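Long-range contacts in zebrafish RNase5 (Danio rerio, PDB 3LJE), which probably cleaves RNA as a secreted ribonuclease of the pancreatic RNase A superfamily, in its angiogenin-related branch: residues A31-I37 against V48-I52; T41-C45 against G90-C96; P81-K86 against Y98-S103. All blocks are in the same frame, centred on the assembly; numbering follows the deposited sequence.

Interaction 1: residues A31-I37 against V48-I52; sequences AMSIKKI and VNTFI
F51 points its ring from strand 48-52 at the end of helix 28-34, and four side chains gather obliquely at its CE1-CZ-CE2 end. In one of its two modelled conformers, K35 brings CD to 3.5 Å from F51 CE1; I37 points back at F51 from the facing segment, with CD1 3.6 Å from F51 CZ, and A31 adds its methyl. The sulfur makes a Met-aromatic contact: M32 SD stands 5.1 Å from the centroid of the F51 ring, approaching obliquely. Bends at chi2 and chi3 (-60° and -77°) fold the M32 chain back so that both SD and CE press on N49 CB.

The N49 amide is a buried polar group in this layer. With CG anti to the backbone N (chi1 -176°), it lies beside both F51 and I37, ND2 3.3 Å above one face of the F51 ring, toward its rim. Its polar ends are bonded elsewhere, OD1 to K46 NZ and ND2 to the Q17 carbonyl. A Schellman motif at K36 ends the helix and turns I37 into the contact. N49, T50 and F51 close the CKxxNTF signature of pancreatic ribonucleases, which starts at C45. The junction is greasy, its amide satisfied by neighbours beyond the two segments.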
ATOM      1  N   ALA A  31      -5.866   9.029   7.370  1.00 15.87           N
ATOM      2  CA  ALA A  31      -5.790   7.670   6.855  1.00 15.55           C
ATOM      3  C   ALA A  31      -4.731   6.899   7.655  1.00 14.21           C
ATOM      4  O   ALA A  31      -4.977   5.774   8.072  1.00 16.37           O
ATOM      5  CB  ALA A  31      -5.464   7.660   5.366  1.00 13.64           C
ATOM      6  N   MET A  32      -3.544   7.495   7.860  1.00 15.67           N
ATOM      7  CA  MET A  32      -2.472   6.762   8.591  1.00 14.96           C
ATOM      8  C   MET A  32      -2.933   6.462  10.039  1.00 16.05           C
ATOM      9  O   MET A  32      -2.640   5.445  10.638  1.00 15.97           O
ATOM     10  CB  MET A  32      -1.165   7.618   8.622  1.00 15.52           C
ATOM     11  CG  MET A  32      -0.519   7.813   7.196  1.00 16.61           C
ATOM     12  SD  MET A  32      -0.048   6.149   6.393  1.00 17.01           S
ATOM     13  CE  MET A  32       1.495   5.840   7.396  1.00 16.78           C
ATOM     14  N   SER A  33      -3.652   7.414  10.568  1.00 16.50           N
ATOM     15  CA  SER A  33      -4.133   7.276  11.936  1.00 17.83           C
ATOM     16  C   SER A  33      -5.297   6.237  12.057  1.00 16.57           C
ATOM     17  O   SER A  33      -5.179   5.285  12.795  1.00 18.30           O
ATOM     18  CB  SER A  33      -4.592   8.670  12.401  1.00 19.26           C
ATOM     19  OG  SER A  33      -5.254   8.503  13.628  1.00 21.61           O
ATOM     20  N   ILE A  34      -6.368   6.422  11.301  1.00 17.52           N
ATOM     21  CA  ILE A  34      -7.541   5.535  11.498  1.00 16.84           C
ATOM     22  C   ILE A  34      -7.214   4.077  11.038  1.00 19.56           C
ATOM     23  O   ILE A  34      -7.705   3.140  11.636  1.00 17.34           O
ATOM     24  CB  ILE A  34      -8.780   6.084  10.711  1.00 16.14           C
ATOM     25  CG1 ILE A  34     -10.059   5.367  11.237  1.00 16.97           C
ATOM     26  CG2 ILE A  34      -8.686   5.861   9.168  1.00 15.73           C
ATOM     27  CD1 ILE A  34     -11.349   5.913  10.402  1.00 18.52           C
ATOM     28  N   LYS A  35      -6.283   3.908  10.072  1.00 17.35           N
ATOM     29  CA  LYS A  35      -5.969   2.507   9.589  1.00 18.22           C
ATOM     30  C   LYS A  35      -4.870   1.975  10.475  1.00 18.13           C
ATOM     31  O   LYS A  35      -4.376   0.816  10.322  1.00 19.27           O
ATOM     32  CB  LYS A  35      -5.530   2.539   8.090  0.86 18.21           C
ATOM     33  CG  LYS A  35      -6.688   3.009   7.051  0.86 18.65           C
ATOM     34  CD  LYS A  35      -6.008   3.409   5.710  0.86 19.25           C
ATOM     35  CE  LYS A  35      -7.008   4.155   4.742  0.86 21.44           C
ATOM     36  NZ  LYS A  35      -7.947   3.161   4.184  0.86 19.14           N
ATOM     37  N   LYS A  36      -4.472   2.772  11.454  1.00 18.25           N
ATOM     38  CA  LYS A  36      -3.444   2.319  12.356  1.00 20.19           C
ATOM     39  C   LYS A  36      -2.149   1.819  11.673  1.00 23.05           C
ATOM     40  O   LYS A  36      -1.559   0.750  12.032  1.00 23.33           O
ATOM     41  CB  LYS A  36      -3.997   1.196  13.261  1.00 24.91           C
ATOM     42  CG  LYS A  36      -5.212   1.667  14.070  1.00 27.87           C
ATOM     43  CD  LYS A  36      -5.458   0.627  15.266  1.00 33.01           C
ATOM     44  CE  LYS A  36      -6.191   1.245  16.464  1.00 33.48           C
ATOM     45  NZ  LYS A  36      -7.392   1.991  16.042  1.00 39.29           N
ATOM     46  N   ILE A  37      -1.641   2.617  10.747  1.00 20.52           N
ATOM     47  CA  ILE A  37      -0.473   2.159  10.010  1.00 21.93           C
ATOM     48  C   ILE A  37       0.756   2.708  10.700  1.00 24.74           C
ATOM     49  O   ILE A  37       0.999   3.920  10.621  1.00 26.91           O
ATOM     50  CB  ILE A  37      -0.522   2.682   8.604  1.00 19.90           C
ATOM     51  CG1 ILE A  37      -1.825   2.104   7.994  1.00 17.75           C
ATOM     52  CG2 ILE A  37       0.769   2.240   7.746  1.00 19.47           C
ATOM     53  CD1 ILE A  37      -2.123   2.760   6.650  1.00 19.86           C
ATOM     54  N   VAL A  48       6.957   6.174   5.262  1.00 18.63           N
ATOM     55  CA  VAL A  48       6.376   6.356   3.871  1.00 17.69           C
ATOM     56  C   VAL A  48       5.319   5.298   3.673  1.00 15.62           C
ATOM     57  O   VAL A  48       5.514   4.112   4.013  1.00 16.80           O
ATOM     58  CB  VAL A  48       7.439   6.450   2.758  0.50 17.32           C
ATOM     59  CG1 VAL A  48       6.775   6.490   1.392  0.50 14.24           C
ATOM     60  CG2 VAL A  48       8.325   7.682   2.950  0.50 17.83           C
ATOM     61  N   ASN A  49       4.134   5.672   3.126  1.00 15.75           N
ATOM     62  CA  ASN A  49       3.191   4.602   2.882  1.00 14.62           C
ATOM     63  C   ASN A  49       2.329   5.050   1.692  1.00 16.52           C
ATOM     64  O   ASN A  49       1.678   6.115   1.712  1.00 14.59           O
ATOM     65  CB  ASN A  49       2.274   4.408   4.112  1.00 15.53           C
ATOM     66  CG  ASN A  49       1.327   3.234   3.935  1.00 16.15           C
ATOM     67  OD1 ASN A  49       1.698   2.089   4.214  1.00 16.44           O
ATOM     68  ND2 ASN A  49       0.099   3.505   3.398  1.00 16.37           N
ATOM     69  N   THR A  50       2.334   4.207   0.668  1.00 14.17           N
ATOM     70  CA  THR A  50       1.525   4.536  -0.461  1.00 14.62           C
ATOM     71  C   THR A  50       0.173   3.821  -0.490  1.00 14.03           C
ATOM     72  O   THR A  50       0.072   2.594  -0.337  1.00 14.65           O
ATOM     73  CB  THR A  50       2.361   4.112  -1.767  1.00 16.91           C
ATOM     74  OG1 THR A  50       3.558   4.854  -1.700  1.00 15.22           O
ATOM     75  CG2 THR A  50       1.508   4.349  -3.124  1.00 16.25           C
ATOM     76  N   PHE A  51      -0.856   4.587  -0.884  1.00 12.50           N
ATOM     77  CA  PHE A  51      -2.180   4.037  -1.129  1.00 13.21           C
ATOM     78  C   PHE A  51      -2.455   4.001  -2.647  1.00 13.40           C
ATOM     79  O   PHE A  51      -2.359   5.033  -3.324  1.00 13.33           O
ATOM     80  CB  PHE A  51      -3.253   4.954  -0.475  1.00 14.67           C
ATOM     81  CG  PHE A  51      -3.119   4.966   1.025  1.00 13.02           C
ATOM     82  CD1 PHE A  51      -3.733   3.908   1.775  1.00 11.19           C
ATOM     83  CD2 PHE A  51      -2.375   5.979   1.678  1.00 13.83           C
ATOM     84  CE1 PHE A  51      -3.577   3.897   3.218  1.00 13.47           C
ATOM     85  CE2 PHE A  51      -2.260   5.965   3.090  1.00 15.76           C
ATOM     86  CZ  PHE A  51      -2.852   4.933   3.838  1.00 13.14           C
ATOM     87  N   ILE A  52      -2.756   2.824  -3.146  1.00 13.67           N
ATOM     88  CA  ILE A  52      -3.041   2.667  -4.564  1.00 14.46           C
ATOM     89  C   ILE A  52      -4.543   3.033  -4.683  1.00 14.35           C
ATOM     90  O   ILE A  52      -5.433   2.441  -4.003  1.00 14.55           O
ATOM     91  CB  ILE A  52      -2.879   1.212  -4.996  1.00 13.93           C
ATOM     92  CG1 ILE A  52      -1.398   0.752  -4.703  1.00 14.42           C
ATOM     93  CG2 ILE A  52      -3.287   1.070  -6.548  1.00 12.30           C
ATOM     94  CD1 ILE A  52      -1.344  -0.866  -4.739  1.00 16.22           C
TER

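Interaction 2: residues T41-C45 against G90-C96; sequences TGNDC and GNRRPNC
D44 and R92 pair their backbones in a single beta bridge, CA to CA 4.1 Å, where two surface loops run alongside each other. A disulfide, C45-C96, locks this bridge: it is one of the cross-links of the RNase A-type fold, tying the loop before strand 48-52 to the turn between strands 80-89 and 97-112. Two backbone hydrogen bonds flank the pair. R93 N donates to N43 O at 2.9 Å, and C45 N to N91 O at 3.0 Å. The R92 carbonyl also accepts from N95 N, holding the turn together around the cis peptide bond that precedes P94.

R92 folds back over the first loop. Its chain bends at chi3 (64°), bringing the guanidinium over D44, whose CA lies beneath the centre of one face, and beside N43. The D44 carboxylate is modelled against this group as a salt bridge, but the atoms are placed too close for the detailed geometry to be trusted; a general attraction of opposite charges on the surface is the safer reading. R93 takes the other direction. Its CD packs against N43 OD1 at 3.6 Å, with the N43 amide and the guanidinium planes 56° apart, and NH1 goes on to bond the S33 carbonyl at the end of helix 28-34.

G42 and G90 both adopt backbone angles that call for glycine, and a side chain at G90 would also run into N95 O. The C45 and C96 side chains both touch L87 of strand 80-89. C45 SG and C96 SG are bonded at 2.0 Å, with a torsion of -88° about the sulfur-sulfur bond.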
ATOM      1  N   THR A  41       4.840  -3.012  14.252  1.00 56.92           N
ATOM      2  CA  THR A  41       4.694  -3.326  15.671  1.00 58.13           C
ATOM      3  C   THR A  41       5.126  -2.166  16.544  1.00 58.37           C
ATOM      4  O   THR A  41       6.132  -1.513  16.276  1.00 58.76           O
ATOM      5  CB  THR A  41       5.545  -4.561  16.016  1.00 59.07           C
ATOM      6  OG1 THR A  41       4.738  -5.740  15.913  1.00 59.70           O
ATOM      7  CG2 THR A  41       6.097  -4.429  17.432  1.00 59.21           C
ATOM      8  N   GLY A  42       4.395  -1.895  17.582  1.00 57.40           N
ATOM      9  CA  GLY A  42       4.736  -0.752  18.369  1.00 55.89           C
ATOM     10  C   GLY A  42       4.127   0.470  17.695  1.00 53.78           C
ATOM     11  O   GLY A  42       3.386   0.356  16.721  1.00 54.55           O
ATOM     12  N   ASN A  43       4.452   1.680  18.195  1.00 51.16           N
ATOM     13  CA  ASN A  43       3.822   2.912  17.730  1.00 47.94           C
ATOM     14  C   ASN A  43       4.697   3.949  17.010  1.00 44.81           C
ATOM     15  O   ASN A  43       4.341   5.129  16.985  1.00 43.45           O
ATOM     16  CB  ASN A  43       3.200   3.652  18.929  1.00 50.04           C
ATOM     17  CG  ASN A  43       2.012   2.907  19.464  1.00 52.13           C
ATOM     18  OD1 ASN A  43       0.875   3.150  19.061  1.00 52.90           O
ATOM     19  ND2 ASN A  43       2.263   1.977  20.386  1.00 54.39           N
ATOM     20  N   ASP A  44       5.828   3.587  16.420  1.00 40.88           N
ATOM     21  CA  ASP A  44       6.558   4.633  15.726  1.00 38.51           C
ATOM     22  C   ASP A  44       5.762   5.011  14.432  1.00 35.39           C
ATOM     23  O   ASP A  44       4.968   4.219  13.905  1.00 34.24           O
ATOM     24  CB  ASP A  44       7.973   4.174  15.340  1.00 42.29           C
ATOM     25  CG  ASP A  44       8.747   3.535  16.538  1.00 44.83           C
ATOM     26  OD1 ASP A  44       8.656   4.109  17.663  1.00 45.97           O
ATOM     27  OD2 ASP A  44       9.430   2.477  16.329  1.00 47.36           O
ATOM     28  N   CYS A  45       5.965   6.245  14.005  1.00 32.09           N
ATOM     29  CA  CYS A  45       5.339   6.802  12.815  1.00 29.24           C
ATOM     30  C   CYS A  45       6.033   6.143  11.660  1.00 27.99           C
ATOM     31  O   CYS A  45       7.262   6.111  11.596  1.00 26.49           O
ATOM     32  CB  CYS A  45       5.609   8.291  12.712  1.00 29.47           C
ATOM     33  SG  CYS A  45       4.843   9.290  14.052  1.00 30.26           S
ATOM     34  N   GLY A  90       7.332  14.161  13.677  1.00 34.72           N
ATOM     35  CA  GLY A  90       6.740  13.356  14.743  1.00 35.50           C
ATOM     36  C   GLY A  90       7.531  12.050  14.809  1.00 38.07           C
ATOM     37  O   GLY A  90       8.084  11.608  13.780  1.00 38.32           O
ATOM     38  N   ASN A  91       7.574  11.406  15.968  1.00 36.88           N
ATOM     39  CA  ASN A  91       8.314  10.190  16.072  1.00 39.24           C
ATOM     40  C   ASN A  91       7.386   9.007  16.371  1.00 38.33           C
ATOM     41  O   ASN A  91       7.605   7.879  15.864  1.00 38.10           O
ATOM     42  CB  ASN A  91       9.394  10.341  17.146  1.00 41.48           C
ATOM     43  CG  ASN A  91      10.392  11.429  16.808  1.00 43.94           C
ATOM     44  OD1 ASN A  91      10.254  12.575  17.253  1.00 47.04           O
ATOM     45  ND2 ASN A  91      11.385  11.097  15.977  1.00 45.95           N
ATOM     46  N   ARG A  92       6.361   9.253  17.192  1.00 37.03           N
ATOM     47  CA  ARG A  92       5.436   8.167  17.489  1.00 37.06           C
ATOM     48  C   ARG A  92       4.008   8.658  17.416  1.00 35.50           C
ATOM     49  O   ARG A  92       3.790   9.854  17.480  1.00 32.20           O
ATOM     50  CB  ARG A  92       5.660   7.609  18.907  1.00 40.63           C
ATOM     51  CG  ARG A  92       7.141   7.294  19.251  1.00 45.58           C
ATOM     52  CD  ARG A  92       7.149   6.476  20.553  1.00 50.08           C
ATOM     53  NE  ARG A  92       6.473   5.209  20.278  1.00 55.54           N
ATOM     54  CZ  ARG A  92       7.081   4.037  20.013  1.00 57.86           C
ATOM     55  NH1 ARG A  92       8.426   3.941  20.011  1.00 58.54           N
ATOM     56  NH2 ARG A  92       6.340   2.957  19.673  1.00 59.00           N
ATOM     57  N   ARG A  93       3.044   7.721  17.281  1.00 34.46           N
ATOM     58  CA  ARG A  93       1.604   8.104  17.293  1.00 34.59           C
ATOM     59  C   ARG A  93       1.398   8.783  18.677  1.00 34.24           C
ATOM     60  O   ARG A  93       1.959   8.312  19.680  1.00 34.22           O
ATOM     61  CB  ARG A  93       0.684   6.875  17.330  1.00 37.64           C
ATOM     62  CG  ARG A  93       0.472   6.082  16.066  1.00 40.38           C
ATOM     63  CD  ARG A  93      -0.583   4.906  16.316  1.00 41.16           C
ATOM     64  NE  ARG A  93      -1.975   5.306  16.635  1.00 42.55           N
ATOM     65  CZ  ARG A  93      -2.969   5.393  15.714  1.00 43.81           C
ATOM     66  NH1 ARG A  93      -2.749   5.139  14.409  1.00 42.36           N
ATOM     67  NH2 ARG A  93      -4.224   5.617  16.090  1.00 43.10           N
ATOM     68  N   PRO A  94       0.538   9.803  18.764  1.00 32.71           N
ATOM     69  CA  PRO A  94      -0.268  10.347  17.644  1.00 31.72           C
ATOM     70  C   PRO A  94       0.319  11.616  17.013  1.00 31.48           C
ATOM     71  O   PRO A  94      -0.407  12.454  16.391  1.00 30.07           O
ATOM     72  CB  PRO A  94      -1.560  10.704  18.361  1.00 32.92           C
ATOM     73  CG  PRO A  94      -0.955  11.445  19.667  1.00 32.49           C
ATOM     74  CD  PRO A  94       0.168  10.435  20.059  1.00 32.10           C
ATOM     75  N   ASN A  95       1.620  11.794  17.146  1.00 31.48           N
ATOM     76  CA  ASN A  95       2.140  13.034  16.663  1.00 31.46           C
ATOM     77  C   ASN A  95       2.534  12.980  15.194  1.00 31.53           C
ATOM     78  O   ASN A  95       3.073  13.962  14.716  1.00 31.38           O
ATOM     79  CB  ASN A  95       3.377  13.436  17.466  1.00 33.65           C
ATOM     80  CG  ASN A  95       3.188  13.275  18.981  1.00 37.61           C
ATOM     81  OD1 ASN A  95       2.141  13.681  19.540  1.00 37.37           O
ATOM     82  ND2 ASN A  95       4.222  12.732  19.671  1.00 38.30           N
ATOM     83  N   CYS A  96       2.308  11.867  14.502  1.00 30.35           N
ATOM     84  CA  CYS A  96       2.742  11.823  13.107  1.00 29.03           C
ATOM     85  C   CYS A  96       2.073  12.876  12.174  1.00 29.49           C
ATOM     86  O   CYS A  96       0.859  13.046  12.201  1.00 30.27           O
ATOM     87  CB  CYS A  96       2.475  10.421  12.552  1.00 27.60           C
ATOM     88  SG  CYS A  96       2.842   9.068  13.712  1.00 29.41           S
TER

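Interaction 3: residues P81-K86 against Y98-S103; sequences PVVTCK and YRGTSS
Y98 closes one end of this ladder by setting its ring against the main chain of K86: CD1 lies 3.4 Å from K86 C, and K86 N sits at the ring edge, in plane. With CG anti to its own carbonyl carbon (chi1 -66°), the ring also reaches C85 CB, 4.0 Å from CD1, while OH bonds the K46 carbonyl and M32 packs alongside. Cut back to an alanine, Y98 would probably leave the K46 carbonyl without this donor and open a gap beside C85 and M32.

The strands run antiparallel at 160°, and the hydrogen-bonded pairs V82-S103, T84-T101 and K86-R99 each exchange two backbone bonds. On the face carrying those side chains, S103 OG lies between its backbone N and carbonyl carbon (chi1 70°), which brings it to 3.5 Å from V82 CG2. A water links T84 OG1, S103 OG and the T101 carbonyl; T84 OG1 also bonds T50. K86 bends at chi3 and chi4, which brings CE to 4.2 Å from T101 OG1, a loose contact, while R99 curls away. The other face holds V83, whose CG2 meets S102 CB at 3.9 Å, and C85, which faces G100 across the ladder and is disulfide-bonded to C28 of helix 28-34. This is the long, twisted beta hairpin of strands 80-89 and 97-112, the central pair of the curved antiparallel sheet in the RNase A fold.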
ATOM      1  N   PRO A  81      -2.817   4.885 -10.444  1.00 14.26           N
ATOM      2  CA  PRO A  81      -2.870   6.113  -9.675  1.00 14.89           C
ATOM      3  C   PRO A  81      -2.531   5.841  -8.232  1.00 13.49           C
ATOM      4  O   PRO A  81      -3.085   4.926  -7.623  1.00 15.65           O
ATOM      5  CB  PRO A  81      -4.308   6.591  -9.807  1.00 13.05           C
ATOM      6  CG  PRO A  81      -5.103   5.325  -9.945  1.00 13.56           C
ATOM      7  CD  PRO A  81      -4.130   4.232 -10.302  1.00 14.76           C
ATOM      8  N   VAL A  82      -1.678   6.628  -7.631  1.00 14.81           N
ATOM      9  CA  VAL A  82      -1.346   6.429  -6.226  1.00 15.56           C
ATOM     10  C   VAL A  82      -1.219   7.731  -5.476  1.00 17.43           C
ATOM     11  O   VAL A  82      -0.940   8.777  -6.053  1.00 19.83           O
ATOM     12  CB  VAL A  82       0.024   5.663  -5.980  1.00 15.96           C
ATOM     13  CG1 VAL A  82      -0.014   4.230  -6.762  1.00 15.62           C
ATOM     14  CG2 VAL A  82       1.273   6.571  -6.426  1.00 18.44           C
ATOM     15  N   VAL A  83      -1.413   7.640  -4.151  1.00 16.12           N
ATOM     16  CA  VAL A  83      -1.130   8.775  -3.280  1.00 16.78           C
ATOM     17  C   VAL A  83      -0.101   8.279  -2.288  1.00 16.39           C
ATOM     18  O   VAL A  83      -0.358   7.271  -1.569  1.00 16.84           O
ATOM     19  CB  VAL A  83      -2.388   9.257  -2.490  1.00 18.21           C
ATOM     20  CG1 VAL A  83      -1.879  10.127  -1.215  1.00 17.53           C
ATOM     21  CG2 VAL A  83      -3.309   9.985  -3.452  1.00 18.94           C
ATOM     22  N   THR A  84       1.071   8.903  -2.275  1.00 16.07           N
ATOM     23  CA  THR A  84       2.119   8.557  -1.316  1.00 15.98           C
ATOM     24  C   THR A  84       2.176   9.504  -0.130  1.00 16.27           C
ATOM     25  O   THR A  84       2.250  10.764  -0.322  1.00 19.14           O
ATOM     26  CB  THR A  84       3.503   8.535  -2.001  1.00 18.50           C
ATOM     27  OG1 THR A  84       3.455   7.526  -3.030  1.00 20.57           O
ATOM     28  CG2 THR A  84       4.579   8.173  -0.995  1.00 19.43           C
ATOM     29  N   CYS A  85       2.128   8.942   1.111  1.00 16.31           N
ATOM     30  CA  CYS A  85       2.131   9.785   2.321  1.00 16.06           C
ATOM     31  C   CYS A  85       3.539   9.708   2.909  1.00 17.57           C
ATOM     32  O   CYS A  85       3.961   8.620   3.155  1.00 18.04           O
ATOM     33  CB  CYS A  85       1.121   9.226   3.377  1.00 14.72           C
ATOM     34  SG  CYS A  85      -0.572   9.384   2.705  1.00 16.61           S
ATOM     35  N   LYS A  86       4.246  10.833   3.071  1.00 20.03           N
ATOM     36  CA  LYS A  86       5.611  10.812   3.623  1.00 21.62           C
ATOM     37  C   LYS A  86       5.643  11.613   4.903  1.00 21.83           C
ATOM     38  O   LYS A  86       5.168  12.719   4.956  1.00 22.42           O
ATOM     39  CB  LYS A  86       6.645  11.444   2.674  1.00 24.53           C
ATOM     40  CG  LYS A  86       6.555  10.867   1.311  1.00 32.38           C
ATOM     41  CD  LYS A  86       7.508  11.564   0.268  1.00 36.59           C
ATOM     42  CE  LYS A  86       6.748  11.490  -1.124  1.00 39.48           C
ATOM     43  NZ  LYS A  86       7.470  10.505  -2.036  1.00 42.64           N
ATOM     44  N   TYR A  98       2.059  14.025   7.987  1.00 21.36           N
ATOM     45  CA  TYR A  98       2.486  13.622   6.620  1.00 21.76           C
ATOM     46  C   TYR A  98       2.251  14.669   5.542  1.00 23.33           C
ATOM     47  O   TYR A  98       1.389  15.545   5.694  1.00 23.67           O
ATOM     48  CB  TYR A  98       1.687  12.346   6.225  1.00 19.87           C
ATOM     49  CG  TYR A  98       2.008  11.170   7.054  1.00 18.33           C
ATOM     50  CD1 TYR A  98       3.059  10.289   6.662  1.00 18.61           C
ATOM     51  CD2 TYR A  98       1.370  10.942   8.276  1.00 19.29           C
ATOM     52  CE1 TYR A  98       3.443   9.256   7.450  1.00 19.32           C
ATOM     53  CE2 TYR A  98       1.785   9.896   9.088  1.00 18.57           C
ATOM     54  CZ  TYR A  98       2.814   9.065   8.654  1.00 19.70           C
ATOM     55  OH  TYR A  98       3.210   7.995   9.384  1.00 20.29           O
ATOM     56  N   ARG A  99       2.956  14.537   4.407  1.00 22.23           N
ATOM     57  CA  ARG A  99       2.686  15.390   3.270  1.00 24.32           C
ATOM     58  C   ARG A  99       2.293  14.367   2.240  1.00 23.61           C
ATOM     59  O   ARG A  99       2.912  13.307   2.165  1.00 26.19           O
ATOM     60  CB  ARG A  99       3.976  16.102   2.859  1.00 27.76           C
ATOM     61  CG  ARG A  99       3.979  16.816   1.497  1.00 36.84           C
ATOM     62  CD  ARG A  99       3.022  18.076   1.374  1.00 42.92           C
ATOM     63  NE  ARG A  99       3.297  19.247   2.266  1.00 50.44           N
ATOM     64  CZ  ARG A  99       4.492  19.597   2.798  1.00 52.90           C
ATOM     65  NH1 ARG A  99       5.592  18.874   2.564  1.00 53.78           N
ATOM     66  NH2 ARG A  99       4.589  20.692   3.580  1.00 54.91           N
ATOM     67  N   GLY A 100       1.298  14.624   1.438  1.00 23.10           N
ATOM     68  CA  GLY A 100       0.906  13.631   0.445  1.00 24.77           C
ATOM     69  C   GLY A 100       1.226  14.096  -0.989  1.00 25.94           C
ATOM     70  O   GLY A 100       1.183  15.300  -1.262  1.00 25.43           O
ATOM     71  N   THR A 101       1.552  13.161  -1.876  1.00 24.82           N
ATOM     72  CA  THR A 101       1.792  13.471  -3.280  1.00 25.08           C
ATOM     73  C   THR A 101       1.010  12.489  -4.134  1.00 25.82           C
ATOM     74  O   THR A 101       0.983  11.286  -3.841  1.00 25.35           O
ATOM     75  CB  THR A 101       3.265  13.274  -3.621  1.00 27.41           C
ATOM     76  OG1 THR A 101       4.045  14.166  -2.844  1.00 26.71           O
ATOM     77  CG2 THR A 101       3.495  13.580  -5.123  1.00 28.29           C
ATOM     78  N   SER A 102       0.271  12.960  -5.122  1.00 24.74           N
ATOM     79  CA  SER A 102      -0.414  11.956  -5.895  1.00 26.68           C
ATOM     80  C   SER A 102       0.408  11.838  -7.197  1.00 26.54           C
ATOM     81  O   SER A 102       0.928  12.857  -7.736  1.00 25.86           O
ATOM     82  CB  SER A 102      -1.847  12.360  -6.180  1.00 30.05           C
ATOM     83  OG  SER A 102      -1.937  13.101  -7.370  1.00 37.19           O
ATOM     84  N   SER A 103       0.588  10.610  -7.654  1.00 24.01           N
ATOM     85  CA  SER A 103       1.339  10.496  -8.859  1.00 23.31           C
ATOM     86  C   SER A 103       0.926   9.260  -9.530  1.00 21.03           C
ATOM     87  O   SER A 103       0.002   8.538  -9.067  1.00 20.13           O
ATOM     88  CB  SER A 103       2.828  10.450  -8.576  1.00 24.80           C
ATOM     89  OG  SER A 103       3.047   9.210  -7.973  1.00 29.29           O
TER
HETATM   90  O   HOH W   1       3.264   9.406  -5.115  1.00 36.22           O

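Strand 48-52 is shared by interactions 1 and 3 in effect: it pairs with strand 80-89 through bonds such as F51 N to V83 O and N49 O to C85 N, while its F51 side meets helix 28-34. Interaction 1 is thus buried and apolar. Interaction 3, partly buried, is a backbone ladder with one face where V83 and C85 pack on helix 28-34 and another mixing V82 with polar T84, T101 and S103. Interaction 2 lies at the surface, at the turn of the same hairpin, and relies on a disulfide, two backbone bonds and charged chains in place of apolar packing. R93 and M32 tie the three contacts together.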